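Local coordinates for RagA protein (Porphyromonas gingivalis, PDB 6SLN) that probably takes up peptides across the outer membrane as a TonB-dependent receptor, a plugged beta-barrel working with a surface lipoprotein partner, at residues Q323-D335 with F346-R358. Residues are numbered along the deposited sequence; the frame is centred on the assembly and turned at random.
Sequences QGTSYYASIGYFD and FKRYSGRLNFESR. With C8E ((hydroxyethyloxy)tri(ethyloxy)octane), chain J; C8E ((hydroxyethyloxy)tri(ethyloxy)octane), chain I.
NH2 of Arg-348 lies over one face of the Phe-334 ring, offset toward its rim. In return the CB of Phe-334 lies over a face of that guanidinium, 3.5 Å from NH1, and the two planes are 27° apart. The pair belongs to an antiparallel beta hairpin in the transmembrane barrel of a TonB-dependent receptor, with strands 325-337 and 345-360 as neighbouring staves. Arg-348 reaches inward and gives its NE to the carbonyl O of Ala-173.

The Tyr-328 ring has CD of Arg-352 at its edge, 3.7 Å from CE2. CG of Tyr-328 stands anti to the backbone N (chi1 171°), which lays the ring along the inner face, shared with Ser-330, Arg-352 and Asn-354. Asp-179 accepts hydrogen bonds from Tyr-328 OH and Ser-330 OG. ND2 of Asn-354 is hydrogen-bonded to OG1 of Thr-208 and the carbonyl O of Lys-209. Asp-179 belongs to the plug domain, and Thr-208 ends a strand of the same sheet as strand 180-186, so these bonds join barrel wall and plug.

On the outer face Tyr-333 and Tyr-349 lie side by side and point the same way. CE2 of Tyr-349 comes to the edge of the Tyr-333 ring, 3.6 Å from CD1, with the planes at 58°. At the edge of the Tyr-349 ring lies C1 of one detergent tail. A second detergent tail passes over Gly-351, with its C5 3.6 Å from the backbone N of Arg-352. The detergents probably mark the lipid-facing surface. Phe-355 meets Tyr-327 of the second subunit, so the same face also meets another copy of this protein.

Paired backbone hydrogen bonds recur at every second residue, the one from Ser-330 N to Arg-352 O being weak. Arg-352 NH1 also reaches Asn-354 OD1, 2.6 Å away, in the guanidinium plane. At the end away from Phe-334, Thr-325 OG1 and Ser-357 OG share a hydrogen bond of 3.1 Å.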
ATOM      1  N   GLN A 323      -5.622 -49.771  -1.684  1.00 94.08           N
ATOM      2  CA  GLN A 323      -6.827 -50.061  -0.906  1.00 94.71           C
ATOM      3  C   GLN A 323      -7.724 -48.831  -0.765  1.00 86.31           C
ATOM      4  O   GLN A 323      -8.083 -48.402   0.331  1.00 89.29           O
ATOM      5  CB  GLN A 323      -6.477 -50.621   0.469  1.00102.68           C
ATOM      6  CG  GLN A 323      -6.294 -52.127   0.512  1.00112.26           C
ATOM      7  CD  GLN A 323      -4.883 -52.527   0.907  1.00117.59           C
ATOM      8  OE1 GLN A 323      -3.903 -52.046   0.335  1.00118.72           O
ATOM      9  NE2 GLN A 323      -4.773 -53.403   1.898  1.00119.59           N
ATOM     10  N   GLY A 324      -8.099 -48.273  -1.914  1.00 74.45           N
ATOM     11  CA  GLY A 324      -9.043 -47.169  -1.941  1.00 60.74           C
ATOM     12  C   GLY A 324      -8.512 -45.816  -1.514  1.00 65.66           C
ATOM     13  O   GLY A 324      -9.319 -44.912  -1.266  1.00 71.64           O
ATOM     14  N   THR A 325      -7.190 -45.641  -1.408  1.00 63.96           N
ATOM     15  CA  THR A 325      -6.571 -44.340  -1.151  1.00 64.58           C
ATOM     16  C   THR A 325      -5.595 -44.007  -2.274  1.00 69.43           C
ATOM     17  O   THR A 325      -4.557 -44.664  -2.414  1.00 71.64           O
ATOM     18  CB  THR A 325      -5.822 -44.309   0.185  1.00 64.12           C
ATOM     19  OG1 THR A 325      -6.714 -44.611   1.260  1.00 72.00           O
ATOM     20  CG2 THR A 325      -5.232 -42.930   0.417  1.00 53.96           C
ATOM     21  N   SER A 326      -5.908 -42.967  -3.043  1.00 70.15           N
ATOM     22  CA  SER A 326      -5.060 -42.477  -4.121  1.00 68.28           C
ATOM     23  C   SER A 326      -4.355 -41.184  -3.708  1.00 65.76           C
ATOM     24  O   SER A 326      -4.776 -40.483  -2.779  1.00 69.01           O
ATOM     25  CB  SER A 326      -5.887 -42.246  -5.394  1.00 73.82           C
ATOM     26  OG  SER A 326      -5.275 -41.282  -6.241  1.00 80.16           O
ATOM     27  N   TYR A 327      -3.260 -40.879  -4.406  1.00 57.77           N
ATOM     28  CA  TYR A 327      -2.571 -39.605  -4.243  1.00 50.88           C
ATOM     29  C   TYR A 327      -1.906 -39.246  -5.563  1.00 46.77           C
ATOM     30  O   TYR A 327      -1.613 -40.115  -6.385  1.00 47.89           O
ATOM     31  CB  TYR A 327      -1.520 -39.646  -3.118  1.00 54.79           C
ATOM     32  CG  TYR A 327      -0.349 -40.562  -3.405  1.00 58.01           C
ATOM     33  CD1 TYR A 327      -0.441 -41.928  -3.177  1.00 65.30           C
ATOM     34  CD2 TYR A 327       0.844 -40.062  -3.916  1.00 59.74           C
ATOM     35  CE1 TYR A 327       0.628 -42.778  -3.455  1.00 69.34           C
ATOM     36  CE2 TYR A 327       1.920 -40.906  -4.196  1.00 63.01           C
ATOM     37  CZ  TYR A 327       1.804 -42.259  -3.964  1.00 65.52           C
ATOM     38  OH  TYR A 327       2.856 -43.097  -4.235  1.00 66.44           O
ATOM     39  N   TYR A 328      -1.665 -37.953  -5.759  1.00 50.25           N
ATOM     40  CA  TYR A 328      -0.837 -37.498  -6.875  1.00 52.75           C
ATOM     41  C   TYR A 328      -0.137 -36.220  -6.426  1.00 55.48           C
ATOM     42  O   TYR A 328      -0.794 -35.198  -6.177  1.00 62.42           O
ATOM     43  CB  TYR A 328      -1.673 -37.275  -8.138  1.00 52.49           C
ATOM     44  CG  TYR A 328      -0.933 -36.590  -9.282  1.00 52.94           C
ATOM     45  CD1 TYR A 328      -0.310 -37.330 -10.277  1.00 50.49           C
ATOM     46  CD2 TYR A 328      -0.870 -35.199  -9.360  1.00 52.85           C
ATOM     47  CE1 TYR A 328       0.358 -36.698 -11.312  1.00 61.63           C
ATOM     48  CE2 TYR A 328      -0.209 -34.563 -10.377  1.00 55.96           C
ATOM     49  CZ  TYR A 328       0.408 -35.309 -11.356  1.00 64.29           C
ATOM     50  OH  TYR A 328       1.075 -34.655 -12.378  1.00 62.04           O
ATOM     51  N   ALA A 329       1.188 -36.272  -6.310  1.00 48.16           N
ATOM     52  CA  ALA A 329       1.984 -35.113  -5.938  1.00 45.40           C
ATOM     53  C   ALA A 329       2.771 -34.616  -7.140  1.00 45.67           C
ATOM     54  O   ALA A 329       3.028 -35.358  -8.092  1.00 53.57           O
ATOM     55  CB  ALA A 329       2.945 -35.432  -4.780  1.00 45.97           C
ATOM     56  N   SER A 330       3.157 -33.344  -7.075  1.00 40.43           N
ATOM     57  CA  SER A 330       3.908 -32.714  -8.146  1.00 37.78           C
ATOM     58  C   SER A 330       4.604 -31.468  -7.614  1.00 45.11           C
ATOM     59  O   SER A 330       4.013 -30.698  -6.844  1.00 47.48           O
ATOM     60  CB  SER A 330       2.985 -32.339  -9.306  1.00 42.95           C
ATOM     61  OG  SER A 330       3.704 -32.409 -10.518  1.00 62.76           O
ATOM     62  N   ILE A 331       5.862 -31.277  -8.021  1.00 42.59           N
ATOM     63  CA  ILE A 331       6.523 -29.979  -7.928  1.00 48.04           C
ATOM     64  C   ILE A 331       7.205 -29.712  -9.261  1.00 52.59           C
ATOM     65  O   ILE A 331       7.715 -30.637  -9.902  1.00 63.58           O
ATOM     66  CB  ILE A 331       7.531 -29.888  -6.759  1.00 46.92           C
ATOM     67  CG1 ILE A 331       8.638 -30.925  -6.890  1.00 50.09           C
ATOM     68  CG2 ILE A 331       6.827 -30.063  -5.429  1.00 43.55           C
ATOM     69  CD1 ILE A 331       9.497 -31.033  -5.650  1.00 48.03           C
ATOM     70  N   GLY A 332       7.194 -28.449  -9.687  1.00 45.71           N
ATOM     71  CA  GLY A 332       7.710 -28.106 -10.999  1.00 45.84           C
ATOM     72  C   GLY A 332       8.180 -26.670 -11.090  1.00 50.85           C
ATOM     73  O   GLY A 332       7.903 -25.829 -10.232  1.00 48.13           O
ATOM     74  N   TYR A 333       8.907 -26.406 -12.168  1.00 53.93           N
ATOM     75  CA  TYR A 333       9.458 -25.094 -12.450  1.00 53.68           C
ATOM     76  C   TYR A 333       9.185 -24.779 -13.910  1.00 48.30           C
ATOM     77  O   TYR A 333       9.112 -25.681 -14.751  1.00 43.56           O
ATOM     78  CB  TYR A 333      10.968 -25.066 -12.133  1.00 56.64           C
ATOM     79  CG  TYR A 333      11.765 -23.946 -12.761  1.00 58.18           C
ATOM     80  CD1 TYR A 333      11.826 -22.690 -12.165  1.00 57.80           C
ATOM     81  CD2 TYR A 333      12.486 -24.157 -13.939  1.00 61.87           C
ATOM     82  CE1 TYR A 333      12.572 -21.656 -12.734  1.00 64.32           C
ATOM     83  CE2 TYR A 333      13.235 -23.138 -14.516  1.00 67.89           C
ATOM     84  CZ  TYR A 333      13.280 -21.883 -13.909  1.00 72.07           C
ATOM     85  OH  TYR A 333      14.028 -20.856 -14.475  1.00 74.77           O
ATOM     86  N   PHE A 334       8.994 -23.495 -14.204  1.00 41.35           N
ATOM     87  CA  PHE A 334       8.761 -23.082 -15.580  1.00 42.75           C
ATOM     88  C   PHE A 334       9.201 -21.640 -15.723  1.00 46.28           C
ATOM     89  O   PHE A 334       8.832 -20.798 -14.902  1.00 47.28           O
ATOM     90  CB  PHE A 334       7.289 -23.243 -15.966  1.00 37.58           C
ATOM     91  CG  PHE A 334       6.955 -22.753 -17.348  1.00 42.54           C
ATOM     92  CD1 PHE A 334       6.623 -21.421 -17.572  1.00 37.69           C
ATOM     93  CD2 PHE A 334       6.939 -23.632 -18.424  1.00 46.97           C
ATOM     94  CE1 PHE A 334       6.311 -20.972 -18.829  1.00 33.06           C
ATOM     95  CE2 PHE A 334       6.621 -23.187 -19.700  1.00 44.58           C
ATOM     96  CZ  PHE A 334       6.309 -21.854 -19.897  1.00 42.02           C
ATOM     97  N   ASP A 335       9.997 -21.366 -16.752  1.00 45.26           N
ATOM     98  CA  ASP A 335      10.384 -20.001 -17.069  1.00 48.47           C
ATOM     99  C   ASP A 335      10.328 -19.833 -18.573  1.00 54.23           C
ATOM    100  O   ASP A 335      10.972 -20.588 -19.302  1.00 67.79           O
ATOM    101  CB  ASP A 335      11.775 -19.672 -16.539  1.00 51.73           C
ATOM    102  CG  ASP A 335      12.075 -18.195 -16.598  1.00 54.79           C
ATOM    103  OD1 ASP A 335      11.266 -17.452 -17.188  1.00 58.39           O
ATOM    104  OD2 ASP A 335      13.113 -17.772 -16.047  1.00 58.32           O
ATOM    105  N   PHE A 346       7.062 -15.234 -17.898  1.00 33.93           N
ATOM    106  CA  PHE A 346       6.197 -15.930 -16.971  1.00 30.36           C
ATOM    107  C   PHE A 346       7.063 -16.991 -16.325  1.00 41.27           C
ATOM    108  O   PHE A 346       7.517 -17.918 -17.006  1.00 41.19           O
ATOM    109  CB  PHE A 346       5.010 -16.554 -17.692  1.00 44.17           C
ATOM    110  CG  PHE A 346       3.921 -17.010 -16.780  1.00 48.86           C
ATOM    111  CD1 PHE A 346       4.019 -18.214 -16.114  1.00 49.32           C
ATOM    112  CD2 PHE A 346       2.803 -16.238 -16.593  1.00 48.19           C
ATOM    113  CE1 PHE A 346       3.022 -18.634 -15.284  1.00 49.23           C
ATOM    114  CE2 PHE A 346       1.810 -16.655 -15.771  1.00 52.78           C
ATOM    115  CZ  PHE A 346       1.917 -17.858 -15.115  1.00 53.45           C
ATOM    116  N   LYS A 347       7.325 -16.836 -15.030  1.00 41.88           N
ATOM    117  CA  LYS A 347       7.976 -17.868 -14.238  1.00 52.33           C
ATOM    118  C   LYS A 347       6.971 -18.418 -13.233  1.00 48.37           C
ATOM    119  O   LYS A 347       6.183 -17.662 -12.656  1.00 47.14           O
ATOM    120  CB  LYS A 347       9.222 -17.332 -13.507  1.00 58.70           C
ATOM    121  CG  LYS A 347       9.947 -16.189 -14.216  1.00 70.78           C
ATOM    122  CD  LYS A 347      11.361 -15.980 -13.651  1.00 79.71           C
ATOM    123  CE  LYS A 347      12.068 -14.793 -14.313  1.00 80.97           C
ATOM    124  NZ  LYS A 347      11.553 -13.487 -13.804  1.00 81.75           N
ATOM    125  N   ARG A 348       6.986 -19.730 -13.028  1.00 45.27           N
ATOM    126  CA  ARG A 348       6.168 -20.320 -11.980  1.00 54.12           C
ATOM    127  C   ARG A 348       6.929 -21.448 -11.299  1.00 57.61           C
ATOM    128  O   ARG A 348       7.729 -22.145 -11.930  1.00 64.35           O
ATOM    129  CB  ARG A 348       4.816 -20.824 -12.529  1.00 54.80           C
ATOM    130  CG  ARG A 348       4.808 -22.269 -13.019  1.00 49.65           C
ATOM    131  CD  ARG A 348       3.381 -22.808 -13.142  1.00 47.50           C
ATOM    132  NE  ARG A 348       2.900 -22.785 -14.518  1.00 52.57           N
ATOM    133  CZ  ARG A 348       3.278 -23.638 -15.466  1.00 49.48           C
ATOM    134  NH1 ARG A 348       4.147 -24.600 -15.207  1.00 49.99           N
ATOM    135  NH2 ARG A 348       2.785 -23.524 -16.686  1.00 54.99           N
ATOM    136  N   TYR A 349       6.698 -21.581  -9.993  1.00 48.73           N
ATOM    137  CA  TYR A 349       7.118 -22.722  -9.184  1.00 45.01           C
ATOM    138  C   TYR A 349       5.849 -23.378  -8.648  1.00 49.80           C
ATOM    139  O   TYR A 349       5.148 -22.788  -7.819  1.00 43.05           O
ATOM    140  CB  TYR A 349       8.024 -22.289  -8.034  1.00 42.53           C
ATOM    141  CG  TYR A 349       9.231 -21.476  -8.449  1.00 52.25           C
ATOM    142  CD1 TYR A 349       9.102 -20.144  -8.811  1.00 54.47           C
ATOM    143  CD2 TYR A 349      10.506 -22.036  -8.464  1.00 50.97           C
ATOM    144  CE1 TYR A 349      10.198 -19.398  -9.188  1.00 56.69           C
ATOM    145  CE2 TYR A 349      11.604 -21.291  -8.835  1.00 50.83           C
ATOM    146  CZ  TYR A 349      11.443 -19.971  -9.196  1.00 58.39           C
ATOM    147  OH  TYR A 349      12.524 -19.211  -9.571  1.00 71.81           O
ATOM    148  N   SER A 350       5.557 -24.592  -9.112  1.00 54.63           N
ATOM    149  CA  SER A 350       4.285 -25.244  -8.841  1.00 57.13           C
ATOM    150  C   SER A 350       4.412 -26.285  -7.743  1.00 56.67           C
ATOM    151  O   SER A 350       5.420 -26.982  -7.628  1.00 58.95           O
ATOM    152  CB  SER A 350       3.741 -25.947 -10.087  1.00 67.34           C
ATOM    153  OG  SER A 350       4.034 -25.240 -11.268  1.00 78.19           O
ATOM    154  N   GLY A 351       3.351 -26.412  -6.966  1.00 55.98           N
ATOM    155  CA  GLY A 351       3.163 -27.595  -6.157  1.00 53.92           C
ATOM    156  C   GLY A 351       1.730 -28.070  -6.272  1.00 53.27           C
ATOM    157  O   GLY A 351       0.797 -27.256  -6.331  1.00 49.98           O
ATOM    158  N   ARG A 352       1.532 -29.382  -6.326  1.00 46.25           N
ATOM    159  CA  ARG A 352       0.188 -29.928  -6.301  1.00 39.67           C
ATOM    160  C   ARG A 352       0.180 -31.207  -5.485  1.00 46.59           C
ATOM    161  O   ARG A 352       1.045 -32.069  -5.664  1.00 46.90           O
ATOM    162  CB  ARG A 352      -0.333 -30.215  -7.712  1.00 37.38           C
ATOM    163  CG  ARG A 352      -1.384 -31.342  -7.732  1.00 42.63           C
ATOM    164  CD  ARG A 352      -1.966 -31.580  -9.109  1.00 46.23           C
ATOM    165  NE  ARG A 352      -2.528 -30.356  -9.667  1.00 47.40           N
ATOM    166  CZ  ARG A 352      -3.649 -29.788  -9.234  1.00 46.02           C
ATOM    167  NH1 ARG A 352      -4.337 -30.350  -8.240  1.00 49.42           N
ATOM    168  NH2 ARG A 352      -4.085 -28.662  -9.797  1.00 40.28           N
ATOM    169  N   LEU A 353      -0.805 -31.332  -4.604  1.00 51.62           N
ATOM    170  CA  LEU A 353      -1.087 -32.587  -3.917  1.00 53.58           C
ATOM    171  C   LEU A 353      -2.549 -32.926  -4.173  1.00 51.17           C
ATOM    172  O   LEU A 353      -3.445 -32.195  -3.736  1.00 46.83           O
ATOM    173  CB  LEU A 353      -0.794 -32.495  -2.417  1.00 43.63           C
ATOM    174  CG  LEU A 353      -1.071 -33.816  -1.704  1.00 41.40           C
ATOM    175  CD1 LEU A 353      -0.287 -34.942  -2.367  1.00 38.85           C
ATOM    176  CD2 LEU A 353      -0.758 -33.749  -0.216  1.00 40.40           C
ATOM    177  N   ASN A 354      -2.783 -34.008  -4.907  1.00 50.22           N
ATOM    178  CA  ASN A 354      -4.117 -34.537  -5.142  1.00 52.52           C
ATOM    179  C   ASN A 354      -4.304 -35.776  -4.281  1.00 58.58           C
ATOM    180  O   ASN A 354      -3.428 -36.642  -4.224  1.00 61.10           O
ATOM    181  CB  ASN A 354      -4.315 -34.894  -6.615  1.00 54.85           C
ATOM    182  CG  ASN A 354      -4.761 -33.715  -7.458  1.00 52.10           C
ATOM    183  OD1 ASN A 354      -4.762 -32.566  -7.015  1.00 51.37           O
ATOM    184  ND2 ASN A 354      -5.128 -34.000  -8.694  1.00 51.65           N
ATOM    185  N   PHE A 355      -5.457 -35.866  -3.626  1.00 58.62           N
ATOM    186  CA  PHE A 355      -5.694 -36.889  -2.619  1.00 53.93           C
ATOM    187  C   PHE A 355      -7.140 -37.351  -2.707  1.00 53.11           C
ATOM    188  O   PHE A 355      -8.031 -36.571  -3.054  1.00 52.45           O
ATOM    189  CB  PHE A 355      -5.371 -36.323  -1.240  1.00 53.89           C
ATOM    190  CG  PHE A 355      -6.038 -37.022  -0.118  1.00 64.70           C
ATOM    191  CD1 PHE A 355      -5.682 -38.320   0.215  1.00 76.77           C
ATOM    192  CD2 PHE A 355      -6.996 -36.368   0.642  1.00 69.14           C
ATOM    193  CE1 PHE A 355      -6.289 -38.968   1.274  1.00 82.88           C
ATOM    194  CE2 PHE A 355      -7.609 -37.006   1.702  1.00 75.36           C
ATOM    195  CZ  PHE A 355      -7.258 -38.308   2.018  1.00 81.32           C
ATOM    196  N   GLU A 356      -7.363 -38.629  -2.413  1.00 56.74           N
ATOM    197  CA  GLU A 356      -8.689 -39.235  -2.485  1.00 61.18           C
ATOM    198  C   GLU A 356      -8.664 -40.517  -1.667  1.00 62.79           C
ATOM    199  O   GLU A 356      -7.694 -41.275  -1.735  1.00 64.51           O
ATOM    200  CB  GLU A 356      -9.092 -39.536  -3.934  1.00 67.82           C
ATOM    201  CG  GLU A 356     -10.558 -39.897  -4.131  1.00 83.50           C
ATOM    202  CD  GLU A 356     -11.088 -39.514  -5.517  1.00 97.39           C
ATOM    203  OE1 GLU A 356     -10.513 -38.598  -6.153  1.00 99.71           O
ATOM    204  OE2 GLU A 356     -12.085 -40.132  -5.966  1.00100.71           O
ATOM    205  N   SER A 357      -9.720 -40.758  -0.898  1.00 62.45           N
ATOM    206  CA  SER A 357      -9.722 -41.941  -0.046  1.00 61.96           C
ATOM    207  C   SER A 357     -11.141 -42.374   0.263  1.00 65.33           C
ATOM    208  O   SER A 357     -12.017 -41.535   0.495  1.00 67.30           O
ATOM    209  CB  SER A 357      -8.980 -41.697   1.272  1.00 59.32           C
ATOM    210  OG  SER A 357      -9.070 -42.847   2.097  1.00 58.84           O
ATOM    211  N   ARG A 358     -11.351 -43.690   0.282  1.00 66.05           N
ATOM    212  CA  ARG A 358     -12.567 -44.280   0.835  1.00 63.62           C
ATOM    213  C   ARG A 358     -12.288 -44.621   2.296  1.00 65.40           C
ATOM    214  O   ARG A 358     -11.512 -45.532   2.594  1.00 61.68           O
ATOM    215  CB  ARG A 358     -12.999 -45.512   0.042  1.00 59.93           C
ATOM    216  CG  ARG A 358     -14.297 -46.115   0.528  1.00 65.31           C
ATOM    217  CD  ARG A 358     -15.078 -46.780  -0.587  1.00 78.14           C
ATOM    218  NE  ARG A 358     -15.490 -45.827  -1.621  1.00 89.65           N
ATOM    219  CZ  ARG A 358     -16.528 -44.993  -1.529  1.00 88.11           C
ATOM    220  NH1 ARG A 358     -17.288 -44.973  -0.436  1.00 82.79           N
ATOM    221  NH2 ARG A 358     -16.802 -44.173  -2.544  1.00 85.15           N
TER
HETATM  222  C1  C8E J1104       4.987 -32.934  -2.544  1.00 45.52           C
HETATM  223  C2  C8E J1104       4.691 -31.434  -2.447  1.00 47.97           C
HETATM  224  C3  C8E J1104       3.200 -31.054  -2.579  1.00 42.53           C
HETATM  225  C4  C8E J1104       3.004 -29.526  -2.534  1.00 35.70           C
HETATM  226  C5  C8E J1104       1.568 -29.053  -2.769  1.00 41.19           C
HETATM  227  C6  C8E J1104       1.299 -27.642  -2.231  1.00 46.63           C
HETATM  228  C7  C8E J1104      -0.059 -27.111  -2.700  1.00 48.55           C
HETATM  229  C8  C8E J1104      -0.360 -25.686  -2.226  1.00 57.17           C
HETATM  230  O9  C8E J1104      -1.307 -25.699  -1.170  1.00 66.59           O
HETATM  231  C10 C8E J1104      -1.445 -24.462  -0.483  1.00 65.10           C
HETATM  232  C11 C8E J1104      -1.232 -24.633   1.026  1.00 65.93           C
HETATM  233  O12 C8E J1104      -2.421 -24.737   1.787  1.00 64.67           O
HETATM  234  C13 C8E J1104      -2.421 -25.870   2.649  1.00 63.84           C
HETATM  235  C14 C8E J1104      -3.795 -26.135   3.286  1.00 66.08           C
HETATM  236  O15 C8E J1104      -4.159 -27.502   3.218  1.00 65.77           O
HETATM  237  C16 C8E J1104      -5.551 -27.751   3.077  1.00 61.29           C
HETATM  238  C17 C8E J1104      -5.964 -28.963   3.919  1.00 62.12           C
HETATM  239  O18 C8E J1104      -7.363 -29.199   3.886  1.00 61.35           O
HETATM  240  C19 C8E J1104      -7.754 -30.417   3.276  1.00 61.96           C
HETATM  241  C20 C8E J1104      -8.844 -31.135   4.084  1.00 60.66           C
HETATM  242  O21 C8E J1104      -9.790 -31.774   3.235  1.00 59.75           O
HETATM  243  C1  C8E I1103      10.682 -26.354  -7.871  1.00 45.72           C
HETATM  244  C2  C8E I1103      10.276 -26.438  -6.398  1.00 44.96           C
HETATM  245  C3  C8E I1103       8.759 -26.449  -6.182  1.00 41.08           C
HETATM  246  C4  C8E I1103       8.336 -25.636  -4.946  1.00 42.67           C
HETATM  247  C5  C8E I1103       6.942 -25.014  -5.105  1.00 46.41           C
HETATM  248  C6  C8E I1103       6.089 -24.974  -3.830  1.00 44.94           C
HETATM  249  C7  C8E I1103       4.834 -24.109  -4.020  1.00 52.80           C
HETATM  250  C8  C8E I1103       4.428 -23.388  -2.726  1.00 60.16           C
HETATM  251  O9  C8E I1103       3.670 -22.217  -2.990  1.00 64.10           O
HETATM  252  C10 C8E I1103       2.479 -22.093  -2.228  1.00 62.56           C
HETATM  253  C11 C8E I1103       2.043 -20.623  -2.134  1.00 63.68           C
HETATM  254  O12 C8E I1103       0.930 -20.442  -1.266  1.00 68.35           O
HETATM  255  C13 C8E I1103       0.751 -19.114  -0.780  1.00 74.82           C
HETATM  256  C14 C8E I1103      -0.749 -18.829  -0.592  1.00 80.94           C
HETATM  257  O15 C8E I1103      -1.089 -17.745   0.260  1.00 82.44           O
HETATM  258  C16 C8E I1103      -1.804 -18.168   1.416  1.00 86.35           C
HETATM  259  C17 C8E I1103      -2.917 -19.201   1.139  1.00 83.56           C
HETATM  260  O18 C8E I1103      -3.406 -19.844   2.319  1.00 74.65           O
HETATM  261  C19 C8E I1103      -4.601 -20.591   2.140  1.00 64.39           C
HETATM  262  C20 C8E I1103      -5.279 -20.877   3.484  1.00 62.89           C
HETATM  263  O21 C8E I1103      -6.339 -21.818   3.406  1.00 58.91           O